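Local coordinates for putative tetR-family transcriptional regulatory protein (Streptomyces coelicolor, PDB 2DG8), which probably binds DNA through a helix-turn-helix domain and regulates transcription as a dimer, as TetR-family regulators do, at residues G62-H67 and H125-R130; V133-H138 and Q146-I151; T112-A115 and Y120-L123. One frame throughout, in Å; residues are numbered along the deposited sequence.

Contact 1. Residues G62-H67 and H125-R130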
ATOM      1  N   GLY A  62     -11.949   9.206   6.954  1.00 32.95           N
ATOM      2  CA  GLY A  62     -11.350  10.361   7.590  1.00 34.01           C
ATOM      3  C   GLY A  62     -11.199  10.027   9.062  1.00 35.53           C
ATOM      4  O   GLY A  62     -10.218  10.412   9.693  1.00 37.08           O
ATOM      5  N   ARG A  63     -12.177   9.311   9.612  1.00 34.28           N
ATOM      6  CA  ARG A  63     -12.122   8.904  11.013  1.00 35.74           C
ATOM      7  C   ARG A  63     -10.971   7.914  11.224  1.00 34.33           C
ATOM      8  O   ARG A  63     -10.237   8.007  12.214  1.00 31.98           O
ATOM      9  CB  ARG A  63     -13.428   8.232  11.446  1.00 36.08           C
ATOM     10  CG  ARG A  63     -13.314   7.608  12.820  1.00 43.16           C
ATOM     11  CD  ARG A  63     -14.221   6.402  13.005  1.00 47.49           C
ATOM     12  NE  ARG A  63     -15.551   6.766  13.477  1.00 51.37           N
ATOM     13  CZ  ARG A  63     -16.116   6.251  14.567  1.00 52.68           C
ATOM     14  NH1 ARG A  63     -15.463   5.349  15.297  1.00 52.31           N
ATOM     15  NH2 ARG A  63     -17.327   6.642  14.932  1.00 49.00           N
ATOM     16  N   PHE A  64     -10.841   6.947  10.312  1.00 33.23           N
ATOM     17  CA  PHE A  64      -9.761   5.960  10.399  1.00 33.77           C
ATOM     18  C   PHE A  64      -8.427   6.700  10.287  1.00 32.22           C
ATOM     19  O   PHE A  64      -7.458   6.390  10.974  1.00 34.02           O
ATOM     20  CB  PHE A  64      -9.867   4.924   9.271  1.00 32.71           C
ATOM     21  CG  PHE A  64      -8.656   4.052   9.153  1.00 33.07           C
ATOM     22  CD1 PHE A  64      -7.696   4.297   8.174  1.00 32.63           C
ATOM     23  CD2 PHE A  64      -8.437   3.021  10.067  1.00 35.29           C
ATOM     24  CE1 PHE A  64      -6.532   3.528   8.112  1.00 32.30           C
ATOM     25  CE2 PHE A  64      -7.274   2.249  10.013  1.00 34.11           C
ATOM     26  CZ  PHE A  64      -6.322   2.505   9.033  1.00 30.65           C
ATOM     27  N   THR A  65      -8.405   7.697   9.420  1.00 31.40           N
ATOM     28  CA  THR A  65      -7.225   8.520   9.199  1.00 34.18           C
ATOM     29  C   THR A  65      -6.809   9.254  10.479  1.00 33.90           C
ATOM     30  O   THR A  65      -5.628   9.275  10.834  1.00 33.10           O
ATOM     31  CB  THR A  65      -7.505   9.505   8.032  1.00 33.89           C
ATOM     32  OG1 THR A  65      -6.821   9.025   6.866  1.00 38.72           O
ATOM     33  CG2 THR A  65      -7.083  10.932   8.364  1.00 36.43           C
ATOM     34  N   ASP A  66      -7.781   9.826  11.182  1.00 33.95           N
ATOM     35  CA  ASP A  66      -7.515  10.542  12.432  1.00 35.90           C
ATOM     36  C   ASP A  66      -6.864   9.601  13.442  1.00 34.64           C
ATOM     37  O   ASP A  66      -5.956   9.983  14.182  1.00 34.12           O
ATOM     38  CB  ASP A  66      -8.826  11.084  13.023  1.00 36.76           C
ATOM     39  CG  ASP A  66      -9.379  12.274  12.247  1.00 41.27           C
ATOM     40  OD1 ASP A  66     -10.554  12.640  12.471  1.00 43.53           O
ATOM     41  OD2 ASP A  66      -8.642  12.854  11.422  1.00 41.59           O
ATOM     42  N   HIS A  67      -7.348   8.365  13.456  1.00 35.79           N
ATOM     43  CA  HIS A  67      -6.869   7.318  14.361  1.00 35.71           C
ATOM     44  C   HIS A  67      -5.387   6.970  14.188  1.00 34.95           C
ATOM     45  O   HIS A  67      -4.640   6.912  15.166  1.00 35.76           O
ATOM     46  CB  HIS A  67      -7.737   6.061  14.167  1.00 38.16           C
ATOM     47  CG  HIS A  67      -7.109   4.801  14.674  1.00 43.18           C
ATOM     48  ND1 HIS A  67      -6.966   4.524  16.018  1.00 43.43           N
ATOM     49  CD2 HIS A  67      -6.580   3.744  14.014  1.00 45.03           C
ATOM     50  CE1 HIS A  67      -6.376   3.351  16.161  1.00 46.53           C
ATOM     51  NE2 HIS A  67      -6.130   2.856  14.961  1.00 46.18           N
ATOM     52  N   HIS A 125      -3.790  12.663   0.893  1.00 38.10           N
ATOM     53  CA  HIS A 125      -2.921  13.841   0.922  1.00 36.47           C
ATOM     54  C   HIS A 125      -2.965  14.486   2.310  1.00 37.66           C
ATOM     55  O   HIS A 125      -1.932  14.874   2.862  1.00 35.58           O
ATOM     56  CB  HIS A 125      -3.370  14.871  -0.119  1.00 38.57           C
ATOM     57  CG  HIS A 125      -2.384  15.978  -0.337  1.00 39.64           C
ATOM     58  ND1 HIS A 125      -1.436  15.948  -1.341  1.00 41.19           N
ATOM     59  CD2 HIS A 125      -2.183  17.140   0.331  1.00 39.11           C
ATOM     60  CE1 HIS A 125      -0.699  17.041  -1.283  1.00 42.79           C
ATOM     61  NE2 HIS A 125      -1.131  17.782  -0.275  1.00 42.87           N
ATOM     62  N   GLU A 126      -4.168  14.604   2.864  1.00 37.45           N
ATOM     63  CA  GLU A 126      -4.358  15.200   4.185  1.00 36.83           C
ATOM     64  C   GLU A 126      -3.787  14.282   5.266  1.00 36.72           C
ATOM     65  O   GLU A 126      -3.317  14.743   6.305  1.00 35.93           O
ATOM     66  CB  GLU A 126      -5.849  15.451   4.429  1.00 37.22           C
ATOM     67  CG  GLU A 126      -6.194  15.988   5.806  1.00 40.03           C
ATOM     68  CD  GLU A 126      -5.575  17.342   6.094  1.00 42.60           C
ATOM     69  OE1 GLU A 126      -5.008  17.959   5.161  1.00 43.23           O
ATOM     70  OE2 GLU A 126      -5.664  17.793   7.260  1.00 43.04           O
ATOM     71  N   TRP A 127      -3.828  12.977   5.011  1.00 35.17           N
ATOM     72  CA  TRP A 127      -3.287  11.992   5.948  1.00 34.88           C
ATOM     73  C   TRP A 127      -1.754  12.161   5.996  1.00 33.42           C
ATOM     74  O   TRP A 127      -1.157  12.293   7.063  1.00 33.97           O
ATOM     75  CB  TRP A 127      -3.658  10.569   5.480  1.00 33.28           C
ATOM     76  CG  TRP A 127      -3.302   9.467   6.446  1.00 32.23           C
ATOM     77  CD1 TRP A 127      -2.730   9.607   7.677  1.00 33.09           C
ATOM     78  CD2 TRP A 127      -3.469   8.054   6.243  1.00 32.83           C
ATOM     79  NE1 TRP A 127      -2.526   8.375   8.255  1.00 33.39           N
ATOM     80  CE2 TRP A 127      -2.966   7.402   7.397  1.00 32.83           C
ATOM     81  CE3 TRP A 127      -3.992   7.277   5.199  1.00 31.69           C
ATOM     82  CZ2 TRP A 127      -2.967   6.007   7.536  1.00 31.08           C
ATOM     83  CZ3 TRP A 127      -3.998   5.887   5.336  1.00 35.37           C
ATOM     84  CH2 TRP A 127      -3.484   5.267   6.501  1.00 36.06           C
ATOM     85  N   MET A 128      -1.125  12.181   4.830  1.00 34.09           N
ATOM     86  CA  MET A 128       0.326  12.336   4.765  1.00 36.97           C
ATOM     87  C   MET A 128       0.787  13.649   5.390  1.00 35.59           C
ATOM     88  O   MET A 128       1.841  13.708   6.017  1.00 35.94           O
ATOM     89  CB  MET A 128       0.806  12.268   3.313  1.00 37.72           C
ATOM     90  CG  MET A 128       0.636  10.908   2.661  1.00 41.57           C
ATOM     91  SD  MET A 128       1.313  10.885   0.984  1.00 47.92           S
ATOM     92  CE  MET A 128      -0.004  11.620   0.064  1.00 45.94           C
ATOM     93  N   ARG A 129      -0.011  14.697   5.223  1.00 35.78           N
ATOM     94  CA  ARG A 129       0.329  16.005   5.759  1.00 38.58           C
ATOM     95  C   ARG A 129       0.327  16.022   7.284  1.00 38.16           C
ATOM     96  O   ARG A 129       1.212  16.601   7.902  1.00 39.25           O
ATOM     97  CB  ARG A 129      -0.652  17.061   5.239  1.00 39.38           C
ATOM     98  CG  ARG A 129      -0.201  18.493   5.480  1.00 43.91           C
ATOM     99  CD  ARG A 129      -1.400  19.415   5.641  1.00 49.02           C
ATOM    100  NE  ARG A 129      -1.944  19.307   6.991  1.00 52.59           N
ATOM    101  CZ  ARG A 129      -3.175  19.663   7.333  1.00 54.78           C
ATOM    102  NH1 ARG A 129      -4.004  20.152   6.420  1.00 58.58           N
ATOM    103  NH2 ARG A 129      -3.579  19.532   8.589  1.00 54.53           N
ATOM    104  N   ARG A 130      -0.676  15.399   7.889  1.00 39.33           N
ATOM    105  CA  ARG A 130      -0.770  15.362   9.345  1.00 40.45           C
ATOM    106  C   ARG A 130       0.328  14.477   9.941  1.00 39.99           C
ATOM    107  O   ARG A 130       0.851  14.752  11.028  1.00 39.86           O
ATOM    108  CB  ARG A 130      -2.156  14.866   9.751  1.00 42.14           C
ATOM    109  CG  ARG A 130      -3.271  15.719   9.161  1.00 46.91           C
ATOM    110  CD  ARG A 130      -4.247  16.161  10.234  1.00 51.03           C
ATOM    111  NE  ARG A 130      -5.105  15.068  10.677  1.00 55.82           N
ATOM    112  CZ  ARG A 130      -5.697  15.023  11.866  1.00 58.12           C
ATOM    113  NH1 ARG A 130      -6.464  13.994  12.185  1.00 60.58           N
ATOM    114  NH2 ARG A 130      -5.505  15.998  12.747  1.00 59.28           N
TER
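Trp127 lies against Phe64 and Thr65 where helix 121-135 runs beside helix 53-77. The two short segments are nearly parallel, with axes no closer than 10.2 Å, and the indole reaches across the space between the backbones. With CG anti to the backbone N (chi1 -173°), the ring is laid along the flank of helix 53-77, and Thr65 OG1 stands over one of its faces, offset toward the rim, 3.5 Å from Trp127 CD2. At the far end of the indole, the edge of the Phe64 ring is turned toward the face of the six-membered ring in an offset T-shaped pair. The planes stand 83° apart, and Phe64 CE1 comes within 3.9 Å of Trp127 CH2. Helix 101-116 closes over this aromatic pair: Leu106 and Thr107 touch Phe64, while Leu110 touches Trp127.

Further along, Arg129 meets Glu126 of its own helix, with Glu126 OE1 2.7 Å from Arg129 NH1 but well out of the guanidinium plane, so the attraction there is one of charge without a directed N-H.

Arg130 points across the contact. Its chain bends at chi2 and chi3, carrying NH1 to 2.6 Å from Asp66 OD2 in a salt bridge. Carboxylate and guanidinium planes are 77° apart, which excludes the flat, two-pronged pairing of such groups, and a single oxygen meets a single nitrogen. Val69 of helix 53-77 also touches the Arg130 side chain.

The chemistry is thus divided between a buried aromatic interior and a charged margin: the rings and Thr65 supply the buried part of the contact, whereas the Asp66-Arg130 pair, with Asp66 exposed, is probably weakened by competing solvent.

Contact 2. Residues V133-H138 and Q146-I151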
ATOM      1  N   VAL A 133       3.383  16.501  10.112  1.00 39.77           N
ATOM      2  CA  VAL A 133       3.359  17.511  11.159  1.00 39.73           C
ATOM      3  C   VAL A 133       4.064  16.949  12.397  1.00 40.00           C
ATOM      4  O   VAL A 133       5.033  17.533  12.891  1.00 39.24           O
ATOM      5  CB  VAL A 133       1.904  17.924  11.518  1.00 40.19           C
ATOM      6  CG1 VAL A 133       1.906  18.875  12.703  1.00 42.37           C
ATOM      7  CG2 VAL A 133       1.243  18.601  10.316  1.00 40.82           C
ATOM      8  N   HIS A 134       3.595  15.805  12.885  1.00 39.18           N
ATOM      9  CA  HIS A 134       4.201  15.195  14.067  1.00 39.10           C
ATOM     10  C   HIS A 134       5.660  14.822  13.851  1.00 38.51           C
ATOM     11  O   HIS A 134       6.452  14.824  14.789  1.00 39.21           O
ATOM     12  CB  HIS A 134       3.420  13.958  14.494  1.00 40.59           C
ATOM     13  CG  HIS A 134       2.006  14.250  14.890  1.00 44.26           C
ATOM     14  ND1 HIS A 134       0.933  13.969  14.073  1.00 45.89           N
ATOM     15  CD2 HIS A 134       1.498  14.853  15.990  1.00 43.67           C
ATOM     16  CE1 HIS A 134      -0.180  14.389  14.653  1.00 45.69           C
ATOM     17  NE2 HIS A 134       0.138  14.928  15.815  1.00 45.99           N
ATOM     18  N   LEU A 135       6.013  14.500  12.613  1.00 37.69           N
ATOM     19  CA  LEU A 135       7.382  14.126  12.300  1.00 38.09           C
ATOM     20  C   LEU A 135       8.261  15.373  12.354  1.00 38.71           C
ATOM     21  O   LEU A 135       9.410  15.318  12.792  1.00 36.44           O
ATOM     22  CB  LEU A 135       7.441  13.499  10.910  1.00 33.12           C
ATOM     23  CG  LEU A 135       7.770  12.021  10.676  1.00 35.06           C
ATOM     24  CD1 LEU A 135       7.457  11.110  11.861  1.00 28.71           C
ATOM     25  CD2 LEU A 135       7.009  11.614   9.445  1.00 30.05           C
ATOM     26  N   GLU A 136       7.706  16.498  11.917  1.00 40.53           N
ATOM     27  CA  GLU A 136       8.448  17.750  11.912  1.00 42.94           C
ATOM     28  C   GLU A 136       8.674  18.330  13.302  1.00 42.88           C
ATOM     29  O   GLU A 136       9.302  19.376  13.442  1.00 45.09           O
ATOM     30  CB  GLU A 136       7.755  18.783  11.031  1.00 42.52           C
ATOM     31  CG  GLU A 136       7.742  18.409   9.565  1.00 44.15           C
ATOM     32  CD  GLU A 136       7.140  19.493   8.709  1.00 45.51           C
ATOM     33  OE1 GLU A 136       6.841  19.224   7.528  1.00 44.61           O
ATOM     34  OE2 GLU A 136       6.975  20.620   9.221  1.00 48.60           O
ATOM     35  N   LYS A 137       8.158  17.663  14.326  1.00 42.56           N
ATOM     36  CA  LYS A 137       8.374  18.135  15.682  1.00 44.63           C
ATOM     37  C   LYS A 137       9.777  17.704  16.105  1.00 45.21           C
ATOM     38  O   LYS A 137      10.277  18.117  17.152  1.00 46.50           O
ATOM     39  CB  LYS A 137       7.341  17.541  16.641  1.00 45.85           C
ATOM     40  CG  LYS A 137       5.931  18.071  16.448  1.00 47.96           C
ATOM     41  CD  LYS A 137       4.975  17.446  17.457  1.00 50.65           C
ATOM     42  CE  LYS A 137       3.525  17.818  17.162  1.00 53.26           C
ATOM     43  NZ  LYS A 137       2.597  17.164  18.133  1.00 55.42           N
ATOM     44  N   HIS A 138      10.416  16.877  15.280  1.00 43.73           N
ATOM     45  CA  HIS A 138      11.756  16.396  15.590  1.00 43.69           C
ATOM     46  C   HIS A 138      12.744  16.505  14.438  1.00 42.42           C
ATOM     47  O   HIS A 138      13.947  16.582  14.663  1.00 43.23           O
ATOM     48  CB  HIS A 138      11.710  14.937  16.052  1.00 44.83           C
ATOM     49  CG  HIS A 138      10.855  14.703  17.258  1.00 45.56           C
ATOM     50  ND1 HIS A 138       9.501  14.455  17.175  1.00 45.80           N
ATOM     51  CD2 HIS A 138      11.166  14.660  18.575  1.00 45.18           C
ATOM     52  CE1 HIS A 138       9.016  14.266  18.389  1.00 46.44           C
ATOM     53  NE2 HIS A 138      10.006  14.384  19.256  1.00 45.16           N
ATOM     54  N   GLN A 146      10.867  12.584   3.596  1.00 32.50           N
ATOM     55  CA  GLN A 146      11.573  11.373   3.186  1.00 32.06           C
ATOM     56  C   GLN A 146      11.281  10.253   4.197  1.00 31.84           C
ATOM     57  O   GLN A 146      11.062   9.096   3.823  1.00 29.40           O
ATOM     58  CB  GLN A 146      13.085  11.628   3.120  1.00 30.65           C
ATOM     59  CG  GLN A 146      13.481  12.785   2.208  1.00 30.61           C
ATOM     60  CD  GLN A 146      14.967  13.117   2.274  1.00 33.64           C
ATOM     61  OE1 GLN A 146      15.359  14.273   2.098  1.00 37.36           O
ATOM     62  NE2 GLN A 146      15.801  12.107   2.511  1.00 24.59           N
ATOM     63  N   LEU A 147      11.265  10.614   5.476  1.00 30.61           N
ATOM     64  CA  LEU A 147      11.010   9.654   6.542  1.00 32.67           C
ATOM     65  C   LEU A 147       9.602   9.064   6.480  1.00 31.85           C
ATOM     66  O   LEU A 147       9.418   7.865   6.711  1.00 30.69           O
ATOM     67  CB  LEU A 147      11.246  10.313   7.908  1.00 31.26           C
ATOM     68  CG  LEU A 147      11.073   9.430   9.141  1.00 34.29           C
ATOM     69  CD1 LEU A 147      11.838   8.106   8.963  1.00 33.29           C
ATOM     70  CD2 LEU A 147      11.566  10.196  10.370  1.00 35.81           C
ATOM     71  N   ASP A 148       8.613   9.894   6.162  1.00 30.48           N
ATOM     72  CA  ASP A 148       7.231   9.415   6.069  1.00 29.33           C
ATOM     73  C   ASP A 148       7.120   8.355   4.979  1.00 31.32           C
ATOM     74  O   ASP A 148       6.388   7.377   5.130  1.00 33.85           O
ATOM     75  CB  ASP A 148       6.261  10.561   5.752  1.00 31.09           C
ATOM     76  CG  ASP A 148       4.808  10.206   6.084  1.00 35.30           C
ATOM     77  OD1 ASP A 148       3.885  10.719   5.409  1.00 35.42           O
ATOM     78  OD2 ASP A 148       4.588   9.417   7.032  1.00 32.67           O
ATOM     79  N   ALA A 149       7.836   8.546   3.871  1.00 30.17           N
ATOM     80  CA  ALA A 149       7.802   7.568   2.791  1.00 30.37           C
ATOM     81  C   ALA A 149       8.501   6.276   3.219  1.00 31.20           C
ATOM     82  O   ALA A 149       8.109   5.184   2.796  1.00 30.61           O
ATOM     83  CB  ALA A 149       8.471   8.131   1.539  1.00 28.49           C
ATOM     84  N   LEU A 150       9.541   6.401   4.043  1.00 31.18           N
ATOM     85  CA  LEU A 150      10.266   5.220   4.515  1.00 31.79           C
ATOM     86  C   LEU A 150       9.362   4.435   5.455  1.00 31.36           C
ATOM     87  O   LEU A 150       9.234   3.213   5.336  1.00 34.33           O
ATOM     88  CB  LEU A 150      11.558   5.615   5.252  1.00 30.40           C
ATOM     89  CG  LEU A 150      12.390   4.464   5.833  1.00 30.51           C
ATOM     90  CD1 LEU A 150      12.852   3.548   4.699  1.00 31.12           C
ATOM     91  CD2 LEU A 150      13.600   5.014   6.597  1.00 30.84           C
ATOM     92  N   ILE A 151       8.741   5.142   6.395  1.00 31.15           N
ATOM     93  CA  ILE A 151       7.840   4.515   7.357  1.00 31.09           C
ATOM     94  C   ILE A 151       6.761   3.741   6.602  1.00 32.17           C
ATOM     95  O   ILE A 151       6.424   2.599   6.953  1.00 31.83           O
ATOM     96  CB  ILE A 151       7.177   5.584   8.278  1.00 31.54           C
ATOM     97  CG1 ILE A 151       8.222   6.151   9.240  1.00 29.26           C
ATOM     98  CG2 ILE A 151       6.001   4.985   9.047  1.00 30.31           C
ATOM     99  CD1 ILE A 151       7.713   7.273  10.113  1.00 29.93           C
TER
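A knobs-into-holes contact joins helix 121-135 to the next helix, 141-159, with Leu135 as the knob and Leu147, Asp148 and Ile151 lining the hole. Ala144, one turn before Asp148, also touches Leu135 and completes the four-residue diamond. Leu135 comes from the last turn of its helix, just before the chain leaves for the connection to helix 141-159, and its side chain leaves the backbone toward the opposing helix.

The two methyls of Leu135 serve different neighbours. CD2 presses against the base of the Asp148 side chain, 3.9 Å from CB, with the carboxylate oxygen Asp148 OD2 only slightly farther from it, and the two side chains cross at about a right angle. The other methyl, CD1, meets Ile151 CD1 at 4.2 Å, methyl to methyl. The branch point of Leu135, CG, is also 4.2 Å from Leu147 CD2. The contacts to Leu147 and Ile151 are apolar, and all four residues are buried.

Leu76 of helix 53-77 lies against Leu135, and Val89 and Val93 of helix 82-98 pack on Ile151. Another side of segment 146-151 faces the second subunit, where Leu150 meets its own counterpart. The contact thus belongs to the all-helical C-terminal domain of the TetR family, in which helix 141-159 packs on the core of its own subunit and also faces the second one.

Contact 3. Residues T112-A115 and Y120-L123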
ATOM      1  N   THR A 112      -6.443   1.730  -2.296  1.00 36.79           N
ATOM      2  CA  THR A 112      -7.005   1.238  -3.558  1.00 36.20           C
ATOM      3  C   THR A 112      -8.064   2.220  -4.024  1.00 35.97           C
ATOM      4  O   THR A 112      -8.144   2.546  -5.207  1.00 36.68           O
ATOM      5  CB  THR A 112      -7.633  -0.179  -3.401  1.00 36.14           C
ATOM      6  OG1 THR A 112      -6.626  -1.093  -2.960  1.00 34.29           O
ATOM      7  CG2 THR A 112      -8.179  -0.693  -4.736  1.00 33.39           C
ATOM      8  N   LEU A 113      -8.864   2.712  -3.082  1.00 37.76           N
ATOM      9  CA  LEU A 113      -9.913   3.674  -3.404  1.00 38.55           C
ATOM     10  C   LEU A 113      -9.296   4.950  -3.986  1.00 38.23           C
ATOM     11  O   LEU A 113      -9.738   5.455  -5.023  1.00 38.78           O
ATOM     12  CB  LEU A 113     -10.733   4.003  -2.146  1.00 39.61           C
ATOM     13  CG  LEU A 113     -11.957   4.922  -2.282  1.00 43.70           C
ATOM     14  CD1 LEU A 113     -12.943   4.391  -3.326  1.00 39.92           C
ATOM     15  CD2 LEU A 113     -12.643   5.017  -0.927  1.00 44.70           C
ATOM     16  N   ALA A 114      -8.265   5.462  -3.324  1.00 36.99           N
ATOM     17  CA  ALA A 114      -7.597   6.676  -3.781  1.00 37.88           C
ATOM     18  C   ALA A 114      -6.922   6.460  -5.138  1.00 38.74           C
ATOM     19  O   ALA A 114      -6.844   7.378  -5.949  1.00 39.15           O
ATOM     20  CB  ALA A 114      -6.570   7.139  -2.745  1.00 34.86           C
ATOM     21  N   ALA A 115      -6.429   5.251  -5.382  1.00 38.92           N
ATOM     22  CA  ALA A 115      -5.782   4.956  -6.658  1.00 39.42           C
ATOM     23  C   ALA A 115      -6.809   5.023  -7.786  1.00 40.18           C
ATOM     24  O   ALA A 115      -6.549   5.596  -8.851  1.00 39.26           O
ATOM     25  CB  ALA A 115      -5.160   3.578  -6.620  1.00 38.30           C
ATOM     26  N   TYR A 120     -10.527  10.856  -3.869  1.00 42.12           N
ATOM     27  CA  TYR A 120     -10.148  10.356  -2.553  1.00 42.34           C
ATOM     28  C   TYR A 120      -8.688  10.593  -2.173  1.00 40.94           C
ATOM     29  O   TYR A 120      -8.294  10.335  -1.035  1.00 38.89           O
ATOM     30  CB  TYR A 120     -10.510   8.874  -2.417  1.00 42.45           C
ATOM     31  CG  TYR A 120     -12.000   8.648  -2.240  1.00 43.90           C
ATOM     32  CD1 TYR A 120     -12.824   8.391  -3.335  1.00 44.24           C
ATOM     33  CD2 TYR A 120     -12.593   8.730  -0.976  1.00 44.64           C
ATOM     34  CE1 TYR A 120     -14.204   8.223  -3.181  1.00 44.10           C
ATOM     35  CE2 TYR A 120     -13.975   8.565  -0.809  1.00 44.03           C
ATOM     36  CZ  TYR A 120     -14.769   8.310  -1.917  1.00 43.99           C
ATOM     37  OH  TYR A 120     -16.125   8.144  -1.767  1.00 46.96           O
ATOM     38  N   ARG A 121      -7.890  11.099  -3.114  1.00 39.83           N
ATOM     39  CA  ARG A 121      -6.492  11.385  -2.825  1.00 37.34           C
ATOM     40  C   ARG A 121      -6.407  12.617  -1.931  1.00 38.09           C
ATOM     41  O   ARG A 121      -5.344  12.939  -1.391  1.00 36.82           O
ATOM     42  CB  ARG A 121      -5.706  11.576  -4.121  1.00 37.70           C
ATOM     43  CG  ARG A 121      -5.599  10.279  -4.896  1.00 37.92           C
ATOM     44  CD  ARG A 121      -4.813  10.409  -6.175  1.00 38.54           C
ATOM     45  NE  ARG A 121      -5.041   9.245  -7.027  1.00 39.04           N
ATOM     46  CZ  ARG A 121      -4.639   9.148  -8.288  1.00 42.22           C
ATOM     47  NH1 ARG A 121      -4.897   8.048  -8.980  1.00 43.48           N
ATOM     48  NH2 ARG A 121      -3.981  10.152  -8.857  1.00 44.21           N
ATOM     49  N   GLU A 122      -7.536  13.306  -1.780  1.00 36.93           N
ATOM     50  CA  GLU A 122      -7.605  14.465  -0.890  1.00 40.85           C
ATOM     51  C   GLU A 122      -7.452  13.904   0.523  1.00 40.30           C
ATOM     52  O   GLU A 122      -6.882  14.542   1.408  1.00 41.08           O
ATOM     53  CB  GLU A 122      -8.969  15.155  -0.984  1.00 42.70           C
ATOM     54  CG  GLU A 122      -9.152  16.059  -2.179  1.00 48.59           C
ATOM     55  CD  GLU A 122     -10.554  16.640  -2.247  1.00 51.28           C
ATOM     56  OE1 GLU A 122     -11.046  17.136  -1.208  1.00 53.79           O
ATOM     57  OE2 GLU A 122     -11.159  16.604  -3.338  1.00 50.45           O
ATOM     58  N   LEU A 123      -7.985  12.701   0.715  1.00 38.94           N
ATOM     59  CA  LEU A 123      -7.916  12.024   1.998  1.00 40.97           C
ATOM     60  C   LEU A 123      -6.485  11.589   2.288  1.00 39.93           C
ATOM     61  O   LEU A 123      -5.944  11.887   3.349  1.00 38.91           O
ATOM     62  CB  LEU A 123      -8.826  10.793   1.998  1.00 45.45           C
ATOM     63  CG  LEU A 123     -10.072  10.835   2.886  1.00 48.19           C
ATOM     64  CD1 LEU A 123      -9.644  10.931   4.343  1.00 49.59           C
ATOM     65  CD2 LEU A 123     -10.952  12.013   2.493  1.00 48.53           C
TER
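Leu113 sits over the face of the Tyr120 ring at the corner where helix 101-116 passes through a short connection into helix 121-135. The leucine comes down on the middle of the ring: CD2 is 3.7 Å from the ring centroid and only 11° off the normal, a well-centred CH-pi contact. CD1 reaches the other side of the same face, near Tyr120 CD1 and CE1, so that the forked end of Leu113 spans the ring. Leu113 CG lies anti to the backbone N (chi1 -176°), which sets this fork over the tyrosine. At the root of the ring, Tyr120 CB rests 3.9 Å from Ala114 CA, and the CA atoms of Ala114 and Tyr120 are themselves 4.6 Å apart. Leu57 and Arg58 of helix 53-77 also pack on the tyrosine.

Arg121 is turned differently. Its chain, extended from CG to NE, runs past the Ala114 methyl and brings the edge of the guanidinium to the last turn of helix 101-116, where two successive carbonyl groups are met within the plane of the group. Ala159 of the second subunit packs on this arginine. Arg121 NH1 donates to Ala115 O at 3.0 Å with some bend, whereas Arg121 NE donates more straight to Ala114 O at 2.8 Å (N-H...O 163°), approaching that oxygen from above the carbonyl plane.

All three contacts draw on helix 121-135, taken at successive levels: its start in contact 3, its middle in contact 1 and its end in contact 2. Contact 3 is nested within the loop that contact 1 closes, and contact 2 follows both along the chain. The centres of contacts 1 and 3 lie 11 Å apart and the two touch where Leu123 meets Gly62 and Thr65; contacts 1 and 2, 14 Å apart, touch through Met128 and Asp148. Contacts 2 and 3 stay separate, their nearest atoms about 10 Å apart. One helix thus ties helices 53-77, 101-116 and 141-159 together, and each contact also reaches the second subunit.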